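Local coordinates for protein TbpB (Actinobacillus pleuropneumoniae, PDB 3HOL) that probably binds host transferrin at the bacterial surface as the lipoprotein component of a receptor for iron acquisition, at residues A[92-97]-A[154-159]; A[35-40]-A[132-137]; A[86-91]-A[125-130]. One frame throughout, in Å; residues are numbered along the deposited sequence.

Contact 1 of 3, residues A[92-97]-A[154-159]; sequences GEHSGS and GKRVGL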
loop_
_atom_site.group_PDB
_atom_site.type_symbol
_atom_site.label_atom_id
_atom_site.label_comp_id
_atom_site.label_asym_id
_atom_site.label_seq_id
_atom_site.Cartn_x
_atom_site.Cartn_y
_atom_site.Cartn_z
ATOM N N GLY A 92 5.382 5.420 32.481
ATOM C CA GLY A 92 6.722 5.856 32.923
ATOM C C GLY A 92 7.003 5.683 34.414
ATOM O O GLY A 92 8.081 6.001 34.898
ATOM N N GLU A 93 6.027 5.182 35.156
ATOM C CA GLU A 93 6.231 4.855 36.582
ATOM C C GLU A 93 5.582 3.480 36.777
ATOM O O GLU A 93 4.696 3.261 37.634
ATOM C CB GLU A 93 5.592 5.935 37.480
ATOM C CG GLU A 93 6.434 7.213 37.577
ATOM C CD GLU A 93 5.712 8.352 38.327
ATOM O OE1 GLU A 93 4.726 8.094 39.028
ATOM O OE2 GLU A 93 6.111 9.513 38.197
ATOM N N HIS A 94 6.066 2.542 35.975
ATOM C CA HIS A 94 5.479 1.223 35.919
ATOM C C HIS A 94 5.755 0.454 37.240
ATOM O O HIS A 94 6.846 0.524 37.784
ATOM C CB HIS A 94 6.083 0.466 34.741
ATOM C CG HIS A 94 5.635 -0.951 34.658
ATOM N ND1 HIS A 94 4.352 -1.306 34.315
ATOM C CD2 HIS A 94 6.286 -2.099 34.917
ATOM C CE1 HIS A 94 4.246 -2.618 34.324
ATOM N NE2 HIS A 94 5.403 -3.120 34.685
ATOM N N SER A 95 4.748 -0.269 37.721
ATOM C CA SER A 95 4.840 -0.982 38.999
ATOM C C SER A 95 3.841 -2.120 38.937
ATOM O O SER A 95 2.745 -1.965 38.388
ATOM C CB SER A 95 4.431 -0.055 40.167
ATOM O OG SER A 95 4.801 -0.656 41.424
ATOM N N GLY A 96 4.212 -3.253 39.518
ATOM C CA GLY A 96 3.278 -4.349 39.698
ATOM C C GLY A 96 2.988 -5.079 38.388
ATOM O O GLY A 96 3.721 -4.962 37.386
ATOM N N SER A 97 1.877 -5.794 38.387
ATOM C CA SER A 97 1.525 -6.651 37.265
ATOM C C SER A 97 0.738 -5.915 36.173
ATOM O O SER A 97 0.394 -6.512 35.163
ATOM C CB SER A 97 0.717 -7.846 37.785
ATOM O OG SER A 97 -0.450 -7.369 38.435
ATOM N N GLY A 154 15.323 -4.437 31.671
ATOM C CA GLY A 154 14.948 -5.538 30.804
ATOM C C GLY A 154 14.783 -6.878 31.501
ATOM O O GLY A 154 14.714 -7.922 30.825
ATOM N N LYS A 155 14.680 -6.867 32.839
ATOM C CA LYS A 155 14.578 -8.128 33.582
ATOM C C LYS A 155 13.166 -8.623 33.672
ATOM O O LYS A 155 12.729 -9.379 32.801
ATOM C CB LYS A 155 15.280 -8.056 34.971
ATOM C CG LYS A 155 16.760 -7.803 34.844
ATOM C CD LYS A 155 17.461 -8.071 36.176
ATOM C CE LYS A 155 18.816 -8.710 36.036
ATOM N NZ LYS A 155 19.327 -9.136 37.385
ATOM N N ARG A 156 12.405 -8.180 34.673
ATOM C CA ARG A 156 11.011 -8.544 34.706
ATOM C C ARG A 156 10.178 -7.866 33.605
ATOM O O ARG A 156 9.166 -8.413 33.146
ATOM C CB ARG A 156 10.399 -8.216 36.069
ATOM C CG ARG A 156 9.029 -8.846 36.228
ATOM C CD ARG A 156 8.455 -8.534 37.658
ATOM N NE ARG A 156 8.024 -7.136 37.836
ATOM C CZ ARG A 156 6.898 -6.601 37.362
ATOM N NH1 ARG A 156 6.662 -5.347 37.608
ATOM N NH2 ARG A 156 6.004 -7.291 36.627
ATOM N N VAL A 157 10.621 -6.686 33.186
ATOM C CA VAL A 157 9.864 -5.867 32.223
ATOM C C VAL A 157 10.781 -5.418 31.081
ATOM O O VAL A 157 11.890 -4.922 31.320
ATOM C CB VAL A 157 9.302 -4.608 32.910
ATOM C CG1 VAL A 157 8.591 -3.679 31.895
ATOM C CG2 VAL A 157 8.343 -4.986 34.046
ATOM N N GLY A 158 10.313 -5.535 29.843
ATOM C CA GLY A 158 11.150 -5.148 28.706
ATOM C C GLY A 158 11.605 -3.707 28.887
ATOM O O GLY A 158 10.821 -2.871 29.359
ATOM N N LEU A 159 12.856 -3.423 28.517
ATOM C CA LEU A 159 13.338 -2.058 28.409
ATOM C C LEU A 159 12.776 -1.359 27.164
ATOM O O LEU A 159 12.894 -1.900 26.054
ATOM C CB LEU A 159 14.850 -2.055 28.291
ATOM C CG LEU A 159 15.545 -0.714 27.963
ATOM C CD1 LEU A 159 15.324 0.321 29.077
ATOM C CD2 LEU A 159 17.029 -0.933 27.771
HETATM O O HOH W 1 4.306 -5.952 34.850
#

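Contact 2 of 3, residues A[35-40]-A[132-137]; sequences PVSSFE and ANLNNE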
loop_
_atom_site.group_PDB
_atom_site.type_symbol
_atom_site.label_atom_id
_atom_site.label_comp_id
_atom_site.label_asym_id
_atom_site.label_seq_id
_atom_site.Cartn_x
_atom_site.Cartn_y
_atom_site.Cartn_z
ATOM N N PRO A 35 7.063 -6.933 26.488
ATOM C CA PRO A 35 7.028 -8.203 27.227
ATOM C C PRO A 35 7.274 -8.029 28.723
ATOM O O PRO A 35 8.065 -7.187 29.142
ATOM C CB PRO A 35 8.204 -8.982 26.642
ATOM C CG PRO A 35 8.275 -8.487 25.226
ATOM C CD PRO A 35 8.055 -6.988 25.388
ATOM N N VAL A 36 6.631 -8.882 29.499
ATOM C CA VAL A 36 6.779 -8.942 30.947
ATOM C C VAL A 36 6.988 -10.421 31.338
ATOM O O VAL A 36 6.232 -11.293 30.913
ATOM C CB VAL A 36 5.512 -8.356 31.622
ATOM C CG1 VAL A 36 5.492 -8.658 33.144
ATOM C CG2 VAL A 36 5.420 -6.813 31.340
ATOM N N SER A 37 8.046 -10.695 32.075
ATOM C CA SER A 37 8.355 -12.061 32.492
ATOM C C SER A 37 8.001 -12.228 33.974
ATOM O O SER A 37 7.388 -11.341 34.557
ATOM C CB SER A 37 9.823 -12.380 32.240
ATOM O OG SER A 37 10.681 -11.560 33.010
ATOM N N SER A 38 8.363 -13.375 34.565
ATOM C CA SER A 38 8.083 -13.652 35.979
ATOM C C SER A 38 9.032 -14.727 36.461
ATOM O O SER A 38 9.719 -15.353 35.648
ATOM C CB SER A 38 6.654 -14.163 36.145
ATOM O OG SER A 38 6.555 -15.444 35.533
ATOM N N PHE A 39 9.056 -14.960 37.778
ATOM C CA PHE A 39 9.906 -16.010 38.372
ATOM C C PHE A 39 9.652 -17.386 37.735
ATOM O O PHE A 39 10.592 -18.177 37.553
ATOM C CB PHE A 39 9.735 -16.074 39.919
ATOM C CG PHE A 39 9.780 -17.486 40.484
ATOM C CD1 PHE A 39 11.011 -18.095 40.797
ATOM C CD2 PHE A 39 8.583 -18.222 40.677
ATOM C CE1 PHE A 39 11.060 -19.420 41.299
ATOM C CE2 PHE A 39 8.613 -19.539 41.175
ATOM C CZ PHE A 39 9.862 -20.148 41.492
ATOM N N GLU A 40 8.392 -17.672 37.419
ATOM C CA GLU A 40 7.997 -18.938 36.814
ATOM C C GLU A 40 8.347 -19.085 35.307
ATOM O O GLU A 40 8.692 -20.201 34.858
ATOM C CB GLU A 40 6.506 -19.173 37.015
ATOM C CG GLU A 40 5.864 -19.815 35.770
ATOM C CD GLU A 40 4.372 -20.026 35.888
ATOM O OE1 GLU A 40 3.639 -19.028 36.061
ATOM O OE2 GLU A 40 3.938 -21.195 35.796
ATOM N N ALA A 132 11.867 -9.521 27.882
ATOM C CA ALA A 132 12.026 -9.590 29.344
ATOM C C ALA A 132 12.800 -10.859 29.704
ATOM O O ALA A 132 12.377 -11.969 29.350
ATOM C CB ALA A 132 10.668 -9.561 30.071
ATOM N N ASN A 133 13.921 -10.700 30.395
ATOM C CA ASN A 133 14.767 -11.862 30.756
ATOM C C ASN A 133 15.282 -11.731 32.152
ATOM O O ASN A 133 16.227 -10.969 32.404
ATOM C CB ASN A 133 15.957 -12.046 29.819
ATOM C CG ASN A 133 16.557 -13.461 29.888
ATOM O OD1 ASN A 133 16.429 -14.137 30.906
ATOM N ND2 ASN A 133 17.246 -13.891 28.800
ATOM N N LEU A 134 14.668 -12.503 33.045
ATOM C CA LEU A 134 15.019 -12.513 34.467
ATOM C C LEU A 134 16.133 -13.489 34.818
ATOM O O LEU A 134 16.594 -13.511 35.970
ATOM C CB LEU A 134 13.791 -12.875 35.299
ATOM C CG LEU A 134 12.983 -11.719 35.883
ATOM C CD1 LEU A 134 11.656 -12.251 36.418
ATOM C CD2 LEU A 134 13.748 -10.991 36.967
ATOM N N ASN A 135 16.547 -14.302 33.848
ATOM C CA ASN A 135 17.594 -15.292 34.093
ATOM C C ASN A 135 18.918 -14.695 34.562
ATOM O O ASN A 135 19.511 -13.851 33.875
ATOM C CB ASN A 135 17.802 -16.162 32.863
ATOM C CG ASN A 135 16.618 -17.054 32.595
ATOM O OD1 ASN A 135 16.190 -17.820 33.464
ATOM N ND2 ASN A 135 16.059 -16.947 31.403
ATOM N N ASN A 136 19.373 -15.133 35.743
ATOM C CA ASN A 136 20.657 -14.687 36.291
ATOM C C ASN A 136 21.807 -14.814 35.321
ATOM O O ASN A 136 22.707 -13.986 35.316
ATOM C CB ASN A 136 21.009 -15.444 37.580
ATOM C CG ASN A 136 20.548 -14.702 38.849
ATOM O OD1 ASN A 136 19.970 -13.604 38.781
ATOM N ND2 ASN A 136 20.807 -15.307 40.017
ATOM N N GLU A 137 21.760 -15.849 34.492
ATOM C CA GLU A 137 22.805 -16.123 33.514
ATOM C C GLU A 137 22.904 -14.983 32.493
ATOM O O GLU A 137 24.009 -14.631 32.074
ATOM C CB GLU A 137 22.501 -17.452 32.799
ATOM C CG GLU A 137 23.676 -18.107 32.087
ATOM C CD GLU A 137 24.139 -17.344 30.834
ATOM O OE1 GLU A 137 23.281 -16.767 30.111
ATOM O OE2 GLU A 137 25.370 -17.318 30.585
#

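Contact 3 of 3, residues A[86-91]-A[125-130]; sequences SGYVID and SWDFTS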
loop_
_atom_site.group_PDB
_atom_site.type_symbol
_atom_site.label_atom_id
_atom_site.label_comp_id
_atom_site.label_asym_id
_atom_site.label_seq_id
_atom_site.Cartn_x
_atom_site.Cartn_y
_atom_site.Cartn_z
ATOM N N SER A 86 5.908 7.047 14.540
ATOM C CA SER A 86 6.339 5.902 15.320
ATOM C C SER A 86 6.606 6.380 16.757
ATOM O O SER A 86 6.748 7.598 17.026
ATOM C CB SER A 86 7.584 5.270 14.674
ATOM O OG SER A 86 8.640 6.233 14.654
ATOM N N GLY A 87 6.636 5.452 17.703
ATOM C CA GLY A 87 6.894 5.847 19.105
ATOM C C GLY A 87 6.447 4.779 20.078
ATOM O O GLY A 87 6.536 3.575 19.791
ATOM N N TYR A 88 6.010 5.223 21.240
ATOM C CA TYR A 88 5.623 4.287 22.283
ATOM C C TYR A 88 4.461 4.898 23.074
ATOM O O TYR A 88 4.203 6.107 22.987
ATOM C CB TYR A 88 6.826 4.018 23.216
ATOM C CG TYR A 88 7.548 5.284 23.689
ATOM C CD1 TYR A 88 7.001 6.109 24.703
ATOM C CD2 TYR A 88 8.758 5.674 23.098
ATOM C CE1 TYR A 88 7.661 7.298 25.094
ATOM C CE2 TYR A 88 9.444 6.845 23.512
ATOM C CZ TYR A 88 8.884 7.624 24.507
ATOM O OH TYR A 88 9.554 8.731 24.889
ATOM N N VAL A 89 3.782 4.047 23.836
ATOM C CA VAL A 89 2.694 4.418 24.722
ATOM C C VAL A 89 3.043 3.579 25.958
ATOM O O VAL A 89 2.853 2.372 25.951
ATOM C CB VAL A 89 1.297 3.989 24.136
ATOM C CG1 VAL A 89 0.132 4.185 25.161
ATOM C CG2 VAL A 89 0.991 4.746 22.878
ATOM N N ILE A 90 3.632 4.190 26.979
ATOM C CA ILE A 90 4.078 3.401 28.140
ATOM C C ILE A 90 3.713 4.043 29.482
ATOM O O ILE A 90 3.347 5.232 29.553
ATOM C CB ILE A 90 5.589 3.131 28.143
ATOM C CG1 ILE A 90 6.391 4.445 28.324
ATOM C CG2 ILE A 90 6.041 2.316 26.871
ATOM C CD1 ILE A 90 7.971 4.298 28.370
ATOM N N ASP A 91 3.783 3.236 30.531
ATOM C CA ASP A 91 3.723 3.757 31.903
ATOM C C ASP A 91 5.127 4.125 32.292
ATOM O O ASP A 91 5.987 3.238 32.419
ATOM C CB ASP A 91 3.178 2.672 32.851
ATOM C CG ASP A 91 2.736 3.241 34.200
ATOM O OD1 ASP A 91 3.210 4.328 34.572
ATOM O OD2 ASP A 91 1.884 2.604 34.866
ATOM N N SER A 125 13.687 9.358 13.787
ATOM C CA SER A 125 14.035 8.724 15.058
ATOM C C SER A 125 13.799 7.239 14.966
ATOM O O SER A 125 13.341 6.742 13.952
ATOM C CB SER A 125 13.159 9.251 16.204
ATOM O OG SER A 125 11.782 8.906 15.977
ATOM N N TRP A 126 14.154 6.529 16.030
ATOM C CA TRP A 126 13.754 5.137 16.139
ATOM C C TRP A 126 13.440 4.913 17.626
ATOM O O TRP A 126 13.778 5.764 18.457
ATOM C CB TRP A 126 14.818 4.188 15.582
ATOM C CG TRP A 126 16.195 4.151 16.323
ATOM C CD1 TRP A 126 17.191 5.115 16.293
ATOM C CD2 TRP A 126 16.709 3.077 17.113
ATOM N NE1 TRP A 126 18.274 4.704 17.058
ATOM C CE2 TRP A 126 17.997 3.462 17.570
ATOM C CE3 TRP A 126 16.190 1.835 17.514
ATOM C CZ2 TRP A 126 18.773 2.654 18.395
ATOM C CZ3 TRP A 126 16.973 1.013 18.340
ATOM C CH2 TRP A 126 18.260 1.438 18.773
ATOM N N ASP A 127 12.729 3.824 17.915
ATOM C CA ASP A 127 12.297 3.452 19.247
ATOM C C ASP A 127 12.312 1.926 19.285
ATOM O O ASP A 127 12.408 1.287 18.227
ATOM C CB ASP A 127 10.866 3.976 19.479
ATOM C CG ASP A 127 10.856 5.473 19.795
ATOM O OD1 ASP A 127 11.306 5.811 20.897
ATOM O OD2 ASP A 127 10.390 6.272 18.935
ATOM N N PHE A 128 12.188 1.342 20.476
ATOM C CA PHE A 128 12.320 -0.099 20.626
ATOM C C PHE A 128 11.728 -0.542 21.927
ATOM O O PHE A 128 11.552 0.273 22.867
ATOM C CB PHE A 128 13.810 -0.569 20.612
ATOM C CG PHE A 128 14.670 0.030 21.732
ATOM C CD1 PHE A 128 14.756 -0.587 22.984
ATOM C CD2 PHE A 128 15.422 1.185 21.517
ATOM C CE1 PHE A 128 15.544 -0.019 24.015
ATOM C CE2 PHE A 128 16.196 1.748 22.535
ATOM C CZ PHE A 128 16.253 1.129 23.785
ATOM N N THR A 129 11.461 -1.850 21.990
ATOM C CA THR A 129 11.307 -2.514 23.295
ATOM C C THR A 129 12.173 -3.769 23.296
ATOM O O THR A 129 12.251 -4.460 22.268
ATOM C CB THR A 129 9.823 -2.846 23.690
ATOM O OG1 THR A 129 9.815 -3.600 24.920
ATOM C CG2 THR A 129 9.053 -3.676 22.580
ATOM N N SER A 130 12.884 -4.030 24.391
ATOM C CA SER A 130 13.557 -5.342 24.471
ATOM C C SER A 130 12.560 -6.422 24.899
ATOM O O SER A 130 11.379 -6.155 25.134
ATOM C CB SER A 130 14.764 -5.295 25.411
ATOM O OG SER A 130 14.294 -5.354 26.753
HETATM O O HOH W 2 10.636 6.240 16.332
#

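Contact 1 of 3, residues A[92-97]-A[154-159]
His-94 and Val-157 have the nearest CA atoms across the contact, 9.1 Å apart, so the two loops do not pair as strands; side chains of one reach the side chains and backbone of the other. Segment 92-97 follows strand 84-91 of the five-stranded antiparallel sheet. Segment 154-159 belongs to the long loop between strands 119-133 and 171-178 of the neighbouring beta barrel. The contact therefore joins a sheet loop to a barrel loop at the surface of the protein.

Arg-156 carries the polar half. Its chain bends at chi3 (73°), and the guanidinium presents its edge to the carbonyl of Gly-96. NH1 donates to Gly-96 O at 3.0 Å, with the oxygen tilted out of the guanidinium plane. The donor sits above the carbonyl plane. NH2 adds a weak bond to the same Gly-96 O at 3.3 Å. Two N-H groups thus fork onto one backbone oxygen.

A water ties His-94 into this arrangement. It accepts from Arg-156 NH2 at 2.8 Å and lies 3.0 Å from His-94 NE2, in the plane of the imidazole ring. It probably also donates to Gly-96 O. The ring and guanidinium planes are only 22° apart, and the two groups cross obliquely. A nearby positive charge would probably disfavour protonation of the histidine.

Val-157 supplies the apolar half. His-94 CG is anti to the backbone N (chi1 175°), and its ring reaches toward the valine tip to tip. Lys-100, from the loop before strand 101-107, touches both of these side chains. Val-157 CG2 meets His-94 NE2 at 3.5 Å. The same methyl, CG2 of Val-157, also lies 3.9 Å above the centre of the Arg-156 guanidinium plane, covering one face.

Contact 2 of 3, residues A[35-40]-A[132-137]
Ala-132 and Ser-37 form the tight part of this contact, with CA atoms 5.4 Å apart. Ala-132 lies one residue before the end of barrel strand 119-133. Ser-37 lies in the loop that runs from strand 29-33 of the five-stranded sheet to barrel strand 43-44. The methyl CB of Ala-132 packs on Ser-37 N at 3.5 Å and on Ser-37 OG at 3.6 Å. Pro-35 extends this buried side, its CB 4.3 Å from Ala-132 CB.

Ser-37 OG stands between the backbone N and the carbonyl carbon (chi1 63°), and Leu-134 CD1 touches it at 3.6 Å. No hydrogen bond links the two segments. The hydroxyl instead bonds to the backbone oxygen of Lys-155.

Toward solvent the contact thins. There Leu-134 CD1 alone meets the loop, touching Ser-38 C at 3.6 Å. Phe-39 is exposed; its CB is directed away from segment 132-137, and its backbone N comes near Leu-134 CD1. At the strand end the chain bends through an Asx turn, where Asn-133 OD1 accepts from Asn-135 N at 2.9 Å.

Contact 3 of 3, residues A[86-91]-A[125-130]
Tyr-88 and Asp-127 cross at about a right angle, with ring and carboxylate planes 83° apart. Asp-127 OD1 lies in the plane of the tyrosine ring, at its edge. It is 3.4 Å from both CD2 and CE2 of Tyr-88, so the acid faces ring C-H groups and not the pi cloud. With chi1 at -78°, Asp-127 CG is set near both Tyr-88 CD2 and Gly-87 CA. The second oxygen, OD2, rests on the backbone of the other strand, 3.5 Å from Gly-87 CA.

Here the five-stranded sheet packs on the barrel. Strands 86-91 and 125-130 cross at 38°, with axes 6.6 Å apart and no hydrogen bond between them. A water bridges them. The water donates to Asp-127 OD2 at 2.6 Å. The water oxygen also lies 2.6 Å from Ser-86 OG and 2.9 Å from Ser-125 OG, both hydrogen bonds.

Further partners lie outside the two strands. Ser-161 OG bonds Asp-127 OD1, Lys-75 makes a salt bridge to OD2, and Ser-86 OG bonds Ser-262. With a lysine, a serine and a water around it, the buried carboxylate is probably kept ionised, and the weakly positive ring edge of Tyr-88 suits that charge.

All three contacts join the five-stranded sheet, or loops leaving it, to the barrel. Contact 3 is buried, contact 2 partly buried and contact 1 at the surface. Contacts 2 and 3 both use strand 119-133, and contacts 1 and 3 both use the chain that runs through strand 84-91 into its following loop. Contact 1 meets contact 2 directly: Arg-156 O pairs with Ser-37 N, and Gly-158 N with Pro-35 O. It meets contact 3 where Leu-159 O pairs with Ser-130 N. The chemistry follows the place. Contact 3 centres on a buried charge and water, contact 2 on alanine and leucine methyls packed against a serine and the loop backbone, and contact 1 on an arginine at the surface.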